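Local atomic coordinates of putative diflavin flavoprotein A 3 (Nostoc sp., PDB entry 3FNI), a protein that probably passes electrons from NADH to oxygen, reducing it to water, and is represented here by its flavodoxin-like domain, expected to bind FMN. Residues Ser6-Val12 / Gly35-Leu41; Leu50-Gly55 / Thr79-Val84; Thr58-Met64 / Gln88-Glu94; Ile103-Leu107 / Pro120-Ile124. One frame throughout, in Å; residues are numbered along the deposited sequence.

Overall arrangement
The four contacts belong to one flavodoxin-like α/β fold with strand order 2-1-3-4-5. Interactions 1 and 3 lie in the same parallel sheet, their centres 9 Å apart, joined by probable hydrogen bonds G8 O–V61 N and F10 N–V61 O (both 2.7 Å). Interaction 2 pairs two helices covering one face of it, with L53 CD2 3.3 Å from V39 CG2 of interaction 1. Interaction 4 continues from interaction 3 through E94 OE1–I124 N (2.8 Å), whereas its centre is about 17 Å from that of interaction 1. As in flavodoxins, FMN would be expected at the C-terminal ends of the strands, where V12, M64 and E94 lead into loops.

Interaction 1 (Ser6-Val12 / Gly35-Leu41); sequences SIGVFYV and GVDVVDL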
loop_
_atom_site.group_PDB
_atom_site.type_symbol
_atom_site.label_atom_id
_atom_site.label_comp_id
_atom_site.label_asym_id
_atom_site.label_seq_id
_atom_site.Cartn_x
_atom_site.Cartn_y
_atom_site.Cartn_z
ATOM N N SER A 6 9.002 -2.887 -9.136
ATOM C CA SER A 6 8.758 -2.701 -7.719
ATOM C C SER A 6 7.295 -2.456 -7.381
ATOM O O SER A 6 6.471 -2.171 -8.250
ATOM C CB SER A 6 9.604 -1.519 -7.228
ATOM O OG SER A 6 9.394 -1.255 -5.857
ATOM N N ILE A 7 6.988 -2.582 -6.097
ATOM C CA ILE A 7 5.649 -2.357 -5.596
ATOM C C ILE A 7 5.804 -1.299 -4.517
ATOM O O ILE A 7 6.686 -1.398 -3.666
ATOM C CB ILE A 7 5.052 -3.663 -5.026
ATOM C CG1 ILE A 7 3.841 -3.361 -4.145
ATOM C CG2 ILE A 7 6.113 -4.416 -4.261
ATOM C CD1 ILE A 7 4.191 -2.925 -2.735
ATOM N N GLY A 8 4.962 -0.274 -4.572
ATOM C CA GLY A 8 5.046 0.800 -3.599
ATOM C C GLY A 8 4.225 0.572 -2.350
ATOM O O GLY A 8 3.044 0.226 -2.418
ATOM N N VAL A 9 4.866 0.776 -1.205
ATOM C CA VAL A 9 4.243 0.619 0.101
ATOM C C VAL A 9 4.206 2.000 0.752
ATOM O O VAL A 9 5.246 2.581 1.066
ATOM C CB VAL A 9 5.059 -0.354 0.976
ATOM C CG1 VAL A 9 4.417 -0.498 2.339
ATOM C CG2 VAL A 9 5.148 -1.712 0.286
ATOM N N PHE A 10 3.000 2.530 0.941
ATOM C CA PHE A 10 2.838 3.855 1.522
ATOM C C PHE A 10 2.037 3.821 2.811
ATOM O O PHE A 10 0.902 3.345 2.830
ATOM C CB PHE A 10 2.127 4.778 0.535
ATOM C CG PHE A 10 2.679 4.729 -0.857
ATOM C CD1 PHE A 10 2.464 3.620 -1.671
ATOM C CD2 PHE A 10 3.388 5.809 -1.369
ATOM C CE1 PHE A 10 2.942 3.588 -2.982
ATOM C CE2 PHE A 10 3.872 5.792 -2.675
ATOM C CZ PHE A 10 3.648 4.679 -3.484
ATOM N N TYR A 11 2.622 4.338 3.884
ATOM C CA TYR A 11 1.939 4.363 5.166
ATOM C C TYR A 11 2.623 5.329 6.129
ATOM O O TYR A 11 3.707 5.833 5.842
ATOM C CB TYR A 11 1.899 2.959 5.777
ATOM C CG TYR A 11 3.240 2.440 6.255
ATOM C CD1 TYR A 11 4.161 1.890 5.364
ATOM C CD2 TYR A 11 3.585 2.499 7.607
ATOM C CE1 TYR A 11 5.395 1.405 5.808
ATOM C CE2 TYR A 11 4.818 2.019 8.063
ATOM C CZ TYR A 11 5.716 1.473 7.161
ATOM O OH TYR A 11 6.924 0.983 7.611
ATOM N N VAL A 12 1.986 5.587 7.268
ATOM C CA VAL A 12 2.551 6.490 8.268
ATOM C C VAL A 12 3.331 5.675 9.305
ATOM O O VAL A 12 2.754 4.940 10.109
ATOM C CB VAL A 12 1.421 7.345 8.939
ATOM C CG1 VAL A 12 0.200 6.477 9.211
ATOM C CG2 VAL A 12 1.928 7.982 10.236
ATOM N N GLY A 35 10.695 -6.206 -6.112
ATOM C CA GLY A 35 11.222 -5.112 -5.313
ATOM C C GLY A 35 10.158 -4.303 -4.595
ATOM O O GLY A 35 8.968 -4.498 -4.817
ATOM N N VAL A 36 10.583 -3.383 -3.735
ATOM C CA VAL A 36 9.639 -2.561 -2.993
ATOM C C VAL A 36 10.214 -1.188 -2.632
ATOM O O VAL A 36 11.408 -1.062 -2.363
ATOM C CB VAL A 36 9.200 -3.289 -1.693
ATOM C CG1 VAL A 36 10.389 -3.475 -0.779
ATOM C CG2 VAL A 36 8.109 -2.515 -0.998
ATOM N N ASP A 37 9.363 -0.165 -2.659
ATOM C CA ASP A 37 9.766 1.190 -2.296
ATOM C C ASP A 37 8.846 1.667 -1.176
ATOM O O ASP A 37 7.625 1.709 -1.331
ATOM C CB ASP A 37 9.679 2.144 -3.496
ATOM C CG ASP A 37 10.719 1.837 -4.571
ATOM O OD1 ASP A 37 10.505 0.905 -5.374
ATOM O OD2 ASP A 37 11.760 2.520 -4.608
ATOM N N VAL A 38 9.438 2.021 -0.045
ATOM C CA VAL A 38 8.660 2.461 1.102
ATOM C C VAL A 38 8.649 3.979 1.249
ATOM O O VAL A 38 9.691 4.640 1.189
ATOM C CB VAL A 38 9.207 1.839 2.405
ATOM C CG1 VAL A 38 8.251 2.105 3.551
ATOM C CG2 VAL A 38 9.416 0.345 2.217
ATOM N N VAL A 39 7.456 4.521 1.457
ATOM C CA VAL A 39 7.287 5.950 1.612
ATOM C C VAL A 39 6.492 6.251 2.876
ATOM O O VAL A 39 5.427 5.680 3.098
ATOM C CB VAL A 39 6.549 6.542 0.392
ATOM C CG1 VAL A 39 6.393 8.045 0.544
ATOM C CG2 VAL A 39 7.316 6.218 -0.875
ATOM N N ASP A 40 7.026 7.133 3.713
ATOM C CA ASP A 40 6.347 7.519 4.941
ATOM C C ASP A 40 5.420 8.682 4.609
ATOM O O ASP A 40 5.869 9.739 4.168
ATOM C CB ASP A 40 7.367 7.931 6.009
ATOM C CG ASP A 40 6.717 8.546 7.244
ATOM O OD1 ASP A 40 5.600 8.137 7.612
ATOM O OD2 ASP A 40 7.336 9.437 7.859
ATOM N N LEU A 41 4.123 8.457 4.802
ATOM C CA LEU A 41 3.094 9.454 4.529
ATOM C C LEU A 41 3.119 10.593 5.539
ATOM O O LEU A 41 2.544 11.656 5.302
ATOM C CB LEU A 41 1.713 8.802 4.556
ATOM C CG LEU A 41 1.387 7.802 3.450
ATOM C CD1 LEU A 41 0.005 7.214 3.693
ATOM C CD2 LEU A 41 1.455 8.496 2.099
#
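G35 opens an edge strand that runs parallel to S6-Y11, at 26° between the two directions, and its O accepts the first rung, from I7 N (3.0 Å). V36 turns to the face that also carries I7, V9 and Y11, where its CG2 lies 3.3 Å from V9 CG2. D37 contributes most of the polar chemistry: its N donates to I7 O (3.1 Å), its O accepts from V9 N (2.9 Å, almost linear), and on the other face its OD1 takes a very short hydrogen bond from S6 OG (2.5 Å). The second carboxylate oxygen, OD2, forms a salt bridge with R56. V38 returns to the Y11 face and places CG1 3.7 Å from Y11 CE1. V39 bonds through N to V9 O (3.0 Å) and through O to Y11 N (3.2 Å), while its CB packs 3.7 Å from F10 CD2. D40 directs OD1 to the backbone N of S13 and G42, tying together the loops that follow both strands. L41 N closes the pairing on Y11 O (2.9 Å). Helix 18-31 connects the strands in a classic β-α-β unit and packs on I7 and Y11. Backbone hydrogen bonds thus run the whole length and apolar side chains, two of them aromatic, pack along both faces; carboxylates add bonds towards the two ends, D37 to S6 and D40 beside the loop which, in flavodoxins, typically holds the FMN phosphate.

Interaction 2 (Leu50-Gly55 / Thr79-Val84); sequences LRELVG and TILGSV
V54 overlaps the C-terminal end of segment 79-84, its CB 3.9 Å from S83 CB and its CG1 3.5 Å from V84 CG2. The two partners are adjacent helices, 47-55 and 70-83, layered on one face of the parallel sheet of a flavodoxin-like α/β sandwich. Residues 50-55 are regular α-helix, with V54 N bonded to L50 O and G55 N to R51 O; T79-L81 are helical too, S83 N bonds to I80 O (3.1 Å), and V84 is extended (phi/psi -83°/161°). The axes of 50-55 and 79-83 cross at -47°, approaching to 9.0 Å. In register, R51 and S83 are closest, with their CA atoms 5.2 Å apart. V54 (chi1 t) also brings CG2 to 4.2 Å from I80 CG1. One turn earlier L50, with chi1 t and chi2 p, puts CD2 4.0 Å from T79 CB and 4.4 Å from I80 CG1. L50, V54 and I80 all reach F10 of strand 6-11, merging this side with the packing of helices on sheet. At the more open side R51, chi1 m followed by t and t, lays its CG 3.7 Å from T79 CG2, a methyl that also lies over one face of the guanidinium. The interface buries 357 Å² without a hydrogen bond across it. The hydroxyl of S83 (chi1 m) turns back into its own segment instead, donating from OG to T79 O at 2.6 Å, with R51 CG 3.1 Å from that same OG.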
loop_
_atom_site.group_PDB
_atom_site.type_symbol
_atom_site.label_atom_id
_atom_site.label_comp_id
_atom_site.label_asym_id
_atom_site.label_seq_id
_atom_site.Cartn_x
_atom_site.Cartn_y
_atom_site.Cartn_z
ATOM N N LEU A 50 7.177 11.919 -5.979
ATOM C CA LEU A 50 6.159 11.004 -5.462
ATOM C C LEU A 50 5.290 10.509 -6.616
ATOM O O LEU A 50 4.848 9.361 -6.613
ATOM C CB LEU A 50 5.277 11.695 -4.416
ATOM C CG LEU A 50 4.091 10.878 -3.878
ATOM C CD1 LEU A 50 4.582 9.563 -3.280
ATOM C CD2 LEU A 50 3.336 11.697 -2.825
ATOM N N ARG A 51 5.042 11.384 -7.592
ATOM C CA ARG A 51 4.241 11.021 -8.765
ATOM C C ARG A 51 5.036 10.037 -9.615
ATOM O O ARG A 51 4.480 9.108 -10.196
ATOM C CB ARG A 51 3.929 12.244 -9.635
ATOM C CG ARG A 51 3.018 13.284 -9.024
ATOM C CD ARG A 51 2.449 14.200 -10.114
ATOM N NE ARG A 51 1.507 15.172 -9.568
ATOM C CZ ARG A 51 1.848 16.161 -8.748
ATOM N NH1 ARG A 51 3.115 16.318 -8.384
ATOM N NH2 ARG A 51 0.921 16.978 -8.272
ATOM N N GLU A 52 6.342 10.270 -9.691
ATOM C CA GLU A 52 7.234 9.423 -10.461
ATOM C C GLU A 52 7.349 8.039 -9.866
ATOM O O GLU A 52 7.452 7.049 -10.590
ATOM C CB GLU A 52 8.633 10.011 -10.504
ATOM C CG GLU A 52 8.820 11.194 -11.405
ATOM C CD GLU A 52 10.285 11.450 -11.636
ATOM O OE1 GLU A 52 10.990 11.801 -10.660
ATOM O OE2 GLU A 52 10.737 11.277 -12.789
ATOM N N LEU A 53 7.369 7.976 -8.539
ATOM C CA LEU A 53 7.488 6.698 -7.859
ATOM C C LEU A 53 6.252 5.863 -8.111
ATOM O O LEU A 53 6.349 4.706 -8.516
ATOM C CB LEU A 53 7.689 6.906 -6.357
ATOM C CG LEU A 53 7.442 5.719 -5.421
ATOM C CD1 LEU A 53 8.053 4.432 -5.962
ATOM C CD2 LEU A 53 8.037 6.064 -4.075
ATOM N N VAL A 54 5.090 6.455 -7.867
ATOM C CA VAL A 54 3.836 5.753 -8.086
ATOM C C VAL A 54 3.784 5.316 -9.541
ATOM O O VAL A 54 3.343 4.208 -9.853
ATOM C CB VAL A 54 2.629 6.664 -7.780
ATOM C CG1 VAL A 54 1.340 5.986 -8.215
ATOM C CG2 VAL A 54 2.585 6.972 -6.282
ATOM N N GLY A 55 4.250 6.197 -10.419
ATOM C CA GLY A 55 4.262 5.915 -11.841
ATOM C C GLY A 55 5.045 4.678 -12.250
ATOM O O GLY A 55 4.669 3.992 -13.203
ATOM N N THR A 79 -2.106 13.163 -4.153
ATOM C CA THR A 79 -1.097 13.027 -5.190
ATOM C C THR A 79 -1.037 11.587 -5.691
ATOM O O THR A 79 -0.876 11.348 -6.887
ATOM C CB THR A 79 0.281 13.447 -4.657
ATOM O OG1 THR A 79 0.169 14.723 -4.016
ATOM C CG2 THR A 79 1.285 13.548 -5.786
ATOM N N ILE A 80 -1.176 10.634 -4.775
ATOM C CA ILE A 80 -1.129 9.223 -5.146
ATOM C C ILE A 80 -2.357 8.858 -5.981
ATOM O O ILE A 80 -2.253 8.124 -6.967
ATOM C CB ILE A 80 -1.065 8.312 -3.886
ATOM C CG1 ILE A 80 0.248 8.551 -3.132
ATOM C CG2 ILE A 80 -1.160 6.849 -4.291
ATOM C CD1 ILE A 80 0.363 7.781 -1.817
ATOM N N LEU A 81 -3.512 9.387 -5.582
ATOM C CA LEU A 81 -4.772 9.143 -6.275
ATOM C C LEU A 81 -4.753 9.700 -7.693
ATOM O O LEU A 81 -5.454 9.203 -8.575
ATOM C CB LEU A 81 -5.932 9.761 -5.493
ATOM C CG LEU A 81 -6.327 9.058 -4.189
ATOM C CD1 LEU A 81 -7.320 9.917 -3.419
ATOM C CD2 LEU A 81 -6.913 7.690 -4.503
ATOM N N GLY A 82 -3.954 10.737 -7.911
ATOM C CA GLY A 82 -3.866 11.312 -9.235
ATOM C C GLY A 82 -2.658 10.817 -10.002
ATOM O O GLY A 82 -2.504 11.147 -11.174
ATOM N N SER A 83 -1.808 10.017 -9.361
ATOM C CA SER A 83 -0.594 9.523 -10.018
ATOM C C SER A 83 -0.652 8.053 -10.375
ATOM O O SER A 83 0.236 7.520 -11.048
ATOM C CB SER A 83 0.611 9.763 -9.122
ATOM O OG SER A 83 0.772 11.144 -8.861
ATOM N N VAL A 84 -1.710 7.413 -9.908
ATOM C CA VAL A 84 -1.940 6.000 -10.129
ATOM C C VAL A 84 -2.591 5.769 -11.485
ATOM O O VAL A 84 -3.142 6.695 -12.078
ATOM C CB VAL A 84 -2.841 5.456 -9.002
ATOM C CG1 VAL A 84 -3.437 4.136 -9.382
ATOM C CG2 VAL A 84 -2.026 5.308 -7.735
#

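Interaction 3 (Thr58-Met64 / Gln88-Glu94); sequences TGLVIGM and QAVGIFE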
loop_
_atom_site.group_PDB
_atom_site.type_symbol
_atom_site.label_atom_id
_atom_site.label_comp_id
_atom_site.label_asym_id
_atom_site.label_seq_id
_atom_site.Cartn_x
_atom_site.Cartn_y
_atom_site.Cartn_z
ATOM N N THR A 58 4.278 -1.246 -10.127
ATOM C CA THR A 58 3.306 -2.136 -10.756
ATOM C C THR A 58 2.252 -2.481 -9.700
ATOM O O THR A 58 1.091 -2.729 -10.025
ATOM C CB THR A 58 3.992 -3.434 -11.264
ATOM O OG1 THR A 58 5.103 -3.087 -12.099
ATOM C CG2 THR A 58 3.025 -4.289 -12.068
ATOM N N GLY A 59 2.672 -2.483 -8.436
ATOM C CA GLY A 59 1.772 -2.784 -7.333
ATOM C C GLY A 59 1.775 -1.705 -6.259
ATOM O O GLY A 59 2.731 -0.937 -6.154
ATOM N N LEU A 60 0.713 -1.641 -5.457
ATOM C CA LEU A 60 0.620 -0.634 -4.402
ATOM C C LEU A 60 0.024 -1.162 -3.098
ATOM O O LEU A 60 -0.874 -2.002 -3.096
ATOM C CB LEU A 60 -0.205 0.557 -4.893
ATOM C CG LEU A 60 0.294 1.240 -6.168
ATOM C CD1 LEU A 60 -0.803 2.102 -6.750
ATOM C CD2 LEU A 60 1.535 2.060 -5.862
ATOM N N VAL A 61 0.543 -0.663 -1.984
ATOM C CA VAL A 61 0.059 -1.062 -0.680
ATOM C C VAL A 61 -0.062 0.213 0.129
ATOM O O VAL A 61 0.899 0.974 0.259
ATOM C CB VAL A 61 1.024 -2.049 -0.000
ATOM C CG1 VAL A 61 0.465 -2.502 1.346
ATOM C CG2 VAL A 61 1.239 -3.253 -0.910
ATOM N N ILE A 62 -1.262 0.447 0.654
ATOM C CA ILE A 62 -1.535 1.646 1.430
ATOM C C ILE A 62 -1.965 1.350 2.859
ATOM O O ILE A 62 -2.756 0.444 3.109
ATOM C CB ILE A 62 -2.640 2.494 0.762
ATOM C CG1 ILE A 62 -2.318 2.709 -0.719
ATOM C CG2 ILE A 62 -2.774 3.830 1.486
ATOM C CD1 ILE A 62 -0.974 3.335 -0.980
ATOM N N GLY A 63 -1.420 2.128 3.791
ATOM C CA GLY A 63 -1.766 1.986 5.192
ATOM C C GLY A 63 -2.587 3.208 5.560
ATOM O O GLY A 63 -2.282 4.307 5.108
HETATM N N MSE A 64 -3.631 3.030 6.362
HETATM C CA MSE A 64 -4.475 4.153 6.745
HETATM C C MSE A 64 -3.758 5.156 7.645
HETATM O O MSE A 64 -2.903 4.793 8.454
HETATM C CB MSE A 64 -5.742 3.652 7.441
HETATM C CG MSE A 64 -6.578 2.695 6.598
HETATM SE SE MSE A 64 -6.900 3.346 4.797
HETATM C CE MSE A 64 -7.881 4.959 5.242
ATOM N N GLN A 88 -2.563 -0.991 -12.549
ATOM C CA GLN A 88 -1.939 -1.547 -11.365
ATOM C C GLN A 88 -2.928 -2.123 -10.361
ATOM O O GLN A 88 -4.143 -2.020 -10.528
ATOM C CB GLN A 88 -1.002 -0.518 -10.716
ATOM C CG GLN A 88 -1.605 0.842 -10.501
ATOM C CD GLN A 88 -0.560 1.948 -10.423
ATOM O OE1 GLN A 88 -0.893 3.105 -10.177
ATOM N NE2 GLN A 88 0.703 1.600 -10.639
ATOM N N ALA A 89 -2.383 -2.785 -9.348
ATOM C CA ALA A 89 -3.172 -3.416 -8.306
ATOM C C ALA A 89 -2.840 -2.728 -6.980
ATOM O O ALA A 89 -1.713 -2.273 -6.771
ATOM C CB ALA A 89 -2.840 -4.891 -8.244
ATOM N N VAL A 90 -3.822 -2.653 -6.085
ATOM C CA VAL A 90 -3.620 -1.988 -4.808
ATOM C C VAL A 90 -4.306 -2.695 -3.639
ATOM O O VAL A 90 -5.442 -3.158 -3.756
ATOM C CB VAL A 90 -4.113 -0.508 -4.901
ATOM C CG1 VAL A 90 -5.635 -0.470 -5.003
ATOM C CG2 VAL A 90 -3.611 0.308 -3.717
ATOM N N GLY A 91 -3.584 -2.784 -2.521
ATOM C CA GLY A 91 -4.108 -3.399 -1.312
ATOM C C GLY A 91 -4.032 -2.385 -0.180
ATOM O O GLY A 91 -3.121 -1.562 -0.158
ATOM N N ILE A 92 -4.964 -2.447 0.767
ATOM C CA ILE A 92 -4.993 -1.485 1.869
ATOM C C ILE A 92 -5.171 -2.135 3.242
ATOM O O ILE A 92 -5.960 -3.066 3.402
ATOM C CB ILE A 92 -6.135 -0.449 1.645
ATOM C CG1 ILE A 92 -5.883 0.312 0.329
ATOM C CG2 ILE A 92 -6.227 0.509 2.836
ATOM C CD1 ILE A 92 -6.998 1.265 -0.096
ATOM N N PHE A 93 -4.438 -1.637 4.237
ATOM C CA PHE A 93 -4.549 -2.178 5.584
ATOM C C PHE A 93 -4.831 -1.124 6.637
ATOM O O PHE A 93 -4.457 0.044 6.481
ATOM C CB PHE A 93 -3.283 -2.959 5.964
ATOM C CG PHE A 93 -2.038 -2.115 6.081
ATOM C CD1 PHE A 93 -1.705 -1.492 7.281
ATOM C CD2 PHE A 93 -1.179 -1.969 4.995
ATOM C CE1 PHE A 93 -0.534 -0.746 7.399
ATOM C CE2 PHE A 93 -0.005 -1.223 5.103
ATOM C CZ PHE A 93 0.317 -0.613 6.306
ATOM N N GLU A 94 -5.524 -1.554 7.693
ATOM C CA GLU A 94 -5.855 -0.706 8.833
ATOM C C GLU A 94 -4.637 -0.795 9.734
ATOM O O GLU A 94 -3.851 -1.732 9.615
ATOM C CB GLU A 94 -7.076 -1.234 9.598
ATOM C CG GLU A 94 -8.389 -1.172 8.858
ATOM C CD GLU A 94 -9.592 -1.329 9.791
ATOM O OE1 GLU A 94 -9.449 -1.954 10.860
ATOM O OE2 GLU A 94 -10.681 -0.838 9.453
#
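T58 leads into the strand, its O resting 3.1 Å from Q88 CB, and G59 begins the parallel pairing opposite A89. L60 bonds to strand 89-93 through both its N and its O, N to A89 O (2.8 Å) and O to G91 N (2.9 Å), while its CB packs 3.6 Å from V90 CG2. V61 faces the other way and places CG1 near the edge of the F93 ring, 4.0 Å from CE2. I62 repeats the bonding of L60, through N to G91 O and O to F93 N (both 2.9 Å). At G63 the F93 ring folds over the backbone, with CA 3.6 Å from the ring centroid in a CH-pi contact; a CB here would clash with the ring. Selenomethionine M64 ends the pairing, N to F93 O (3.1 Å), with SE 3.5 Å from I92 CG2. These central strands of the flavodoxin-like sheet are covered on the V61 and A89 face by helix 130-152 and on the V90 and I92 face by helix 103-112, while strand 6-11 runs along the other edge of 58-64.

Interaction 4 (Ile103-Leu107 / Pro120-Ile124); sequences IDPLL and PAIRI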
loop_
_atom_site.group_PDB
_atom_site.type_symbol
_atom_site.label_atom_id
_atom_site.label_comp_id
_atom_site.label_asym_id
_atom_site.label_seq_id
_atom_site.Cartn_x
_atom_site.Cartn_y
_atom_site.Cartn_z
ATOM N N ILE A 103 -11.416 3.319 5.964
ATOM C CA ILE A 103 -10.768 2.566 4.898
ATOM C C ILE A 103 -11.657 2.378 3.663
ATOM O O ILE A 103 -11.211 2.589 2.537
ATOM C CB ILE A 103 -10.277 1.188 5.419
ATOM C CG1 ILE A 103 -9.755 0.342 4.254
ATOM C CG2 ILE A 103 -11.399 0.476 6.159
ATOM C CD1 ILE A 103 -9.002 -0.892 4.691
ATOM N N ASP A 104 -12.913 2.007 3.870
ATOM C CA ASP A 104 -13.832 1.784 2.757
ATOM C C ASP A 104 -13.886 2.889 1.720
ATOM O O ASP A 104 -13.818 2.614 0.524
ATOM C CB ASP A 104 -15.225 1.493 3.294
ATOM C CG ASP A 104 -15.280 0.175 4.023
ATOM O OD1 ASP A 104 -15.045 -0.871 3.373
ATOM O OD2 ASP A 104 -15.540 0.181 5.240
ATOM N N PRO A 105 -14.024 4.153 2.158
ATOM C CA PRO A 105 -14.075 5.270 1.216
ATOM C C PRO A 105 -12.872 5.278 0.274
ATOM O O PRO A 105 -13.006 5.560 -0.913
ATOM C CB PRO A 105 -14.106 6.484 2.134
ATOM C CG PRO A 105 -14.908 5.979 3.289
ATOM C CD PRO A 105 -14.307 4.619 3.528
ATOM N N LEU A 106 -11.703 4.953 0.807
ATOM C CA LEU A 106 -10.494 4.935 0.004
ATOM C C LEU A 106 -10.460 3.715 -0.920
ATOM O O LEU A 106 -9.986 3.791 -2.051
ATOM C CB LEU A 106 -9.266 4.937 0.913
ATOM C CG LEU A 106 -7.943 5.133 0.176
ATOM C CD1 LEU A 106 -7.958 6.481 -0.529
ATOM C CD2 LEU A 106 -6.783 5.051 1.157
ATOM N N LEU A 107 -10.953 2.589 -0.417
ATOM C CA LEU A 107 -11.012 1.350 -1.179
ATOM C C LEU A 107 -11.820 1.594 -2.453
ATOM O O LEU A 107 -11.421 1.183 -3.542
ATOM C CB LEU A 107 -11.684 0.274 -0.324
ATOM C CG LEU A 107 -11.010 -1.084 -0.115
ATOM C CD1 LEU A 107 -9.523 -0.933 0.023
ATOM C CD2 LEU A 107 -11.606 -1.743 1.128
ATOM N N PRO A 120 -7.924 -8.875 -0.157
ATOM C CA PRO A 120 -9.019 -8.352 0.673
ATOM C C PRO A 120 -8.434 -7.330 1.662
ATOM O O PRO A 120 -7.444 -7.617 2.327
ATOM C CB PRO A 120 -9.546 -9.604 1.380
ATOM C CG PRO A 120 -9.180 -10.740 0.415
ATOM C CD PRO A 120 -7.800 -10.341 -0.026
ATOM N N ALA A 121 -9.030 -6.143 1.749
ATOM C CA ALA A 121 -8.523 -5.123 2.666
ATOM C C ALA A 121 -8.326 -5.707 4.061
ATOM O O ALA A 121 -9.273 -6.215 4.661
ATOM C CB ALA A 121 -9.483 -3.939 2.731
ATOM N N ILE A 122 -7.102 -5.646 4.578
ATOM C CA ILE A 122 -6.840 -6.183 5.904
ATOM C C ILE A 122 -7.348 -5.226 6.977
ATOM O O ILE A 122 -6.934 -4.068 7.059
ATOM C CB ILE A 122 -5.328 -6.490 6.120
ATOM C CG1 ILE A 122 -4.804 -5.739 7.346
ATOM C CG2 ILE A 122 -4.535 -6.141 4.881
ATOM C CD1 ILE A 122 -3.391 -6.073 7.713
ATOM N N ARG A 123 -8.259 -5.729 7.800
ATOM C CA ARG A 123 -8.858 -4.935 8.855
ATOM C C ARG A 123 -8.376 -5.395 10.227
ATOM O O ARG A 123 -8.186 -6.590 10.462
ATOM C CB ARG A 123 -10.379 -5.033 8.733
ATOM C CG ARG A 123 -10.883 -4.591 7.358
ATOM C CD ARG A 123 -12.311 -5.018 7.124
ATOM N NE ARG A 123 -12.799 -4.656 5.794
ATOM C CZ ARG A 123 -13.200 -3.438 5.444
ATOM N NH1 ARG A 123 -13.632 -3.208 4.209
ATOM N NH2 ARG A 123 -13.174 -2.449 6.327
ATOM N N ILE A 124 -8.157 -4.438 11.123
ATOM C CA ILE A 124 -7.682 -4.738 12.470
ATOM C C ILE A 124 -8.630 -4.184 13.510
ATOM O O ILE A 124 -8.720 -2.968 13.687
ATOM C CB ILE A 124 -6.275 -4.130 12.738
ATOM C CG1 ILE A 124 -5.202 -4.926 11.989
ATOM C CG2 ILE A 124 -5.975 -4.137 14.228
ATOM C CD1 ILE A 124 -5.253 -4.749 10.505
#
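An extended arginine spans the gap between the first turn of a helix and a loop. R123, with chi1 m, chi2 and chi3 t and chi4 at -78°, reaches across from a backbone position whose CA-to-CB bond points sideways, and its NH1 meets D104 OD1 in a salt bridge (2.9 Å, N-H...O angle 161°). The carboxylate oxygen lies near the guanidinium plane, at its edge; the CA-to-CB bond of D104 (chi1 m) also points sideways, and its carboxylate bends round to meet the arginine. Next to the salt bridge lies an apolar contact. I103, with both chi angles t, stretches CD1 to 3.7 Å from A121 CB and leaves CG2 3.4 Å from R123 NH2. L107 brings CD2 to 3.4 Å from the same A121 CB, with chi1 at -128°, between wells. The small methyl of A121 thereby sits against two long aliphatic side chains one helical turn apart. I122, also between wells at chi1 124°, points away from the helix and packs on F93. Within the flavodoxin-like fold, the 120-124 loop follows strand 116-117 and precedes helix 130-152 in the chain and hydrogen-bonds through I122 and I124 to E94, just past strand 89-93, while I103 and L107 of helix 103-112 rest on I92 of that same strand.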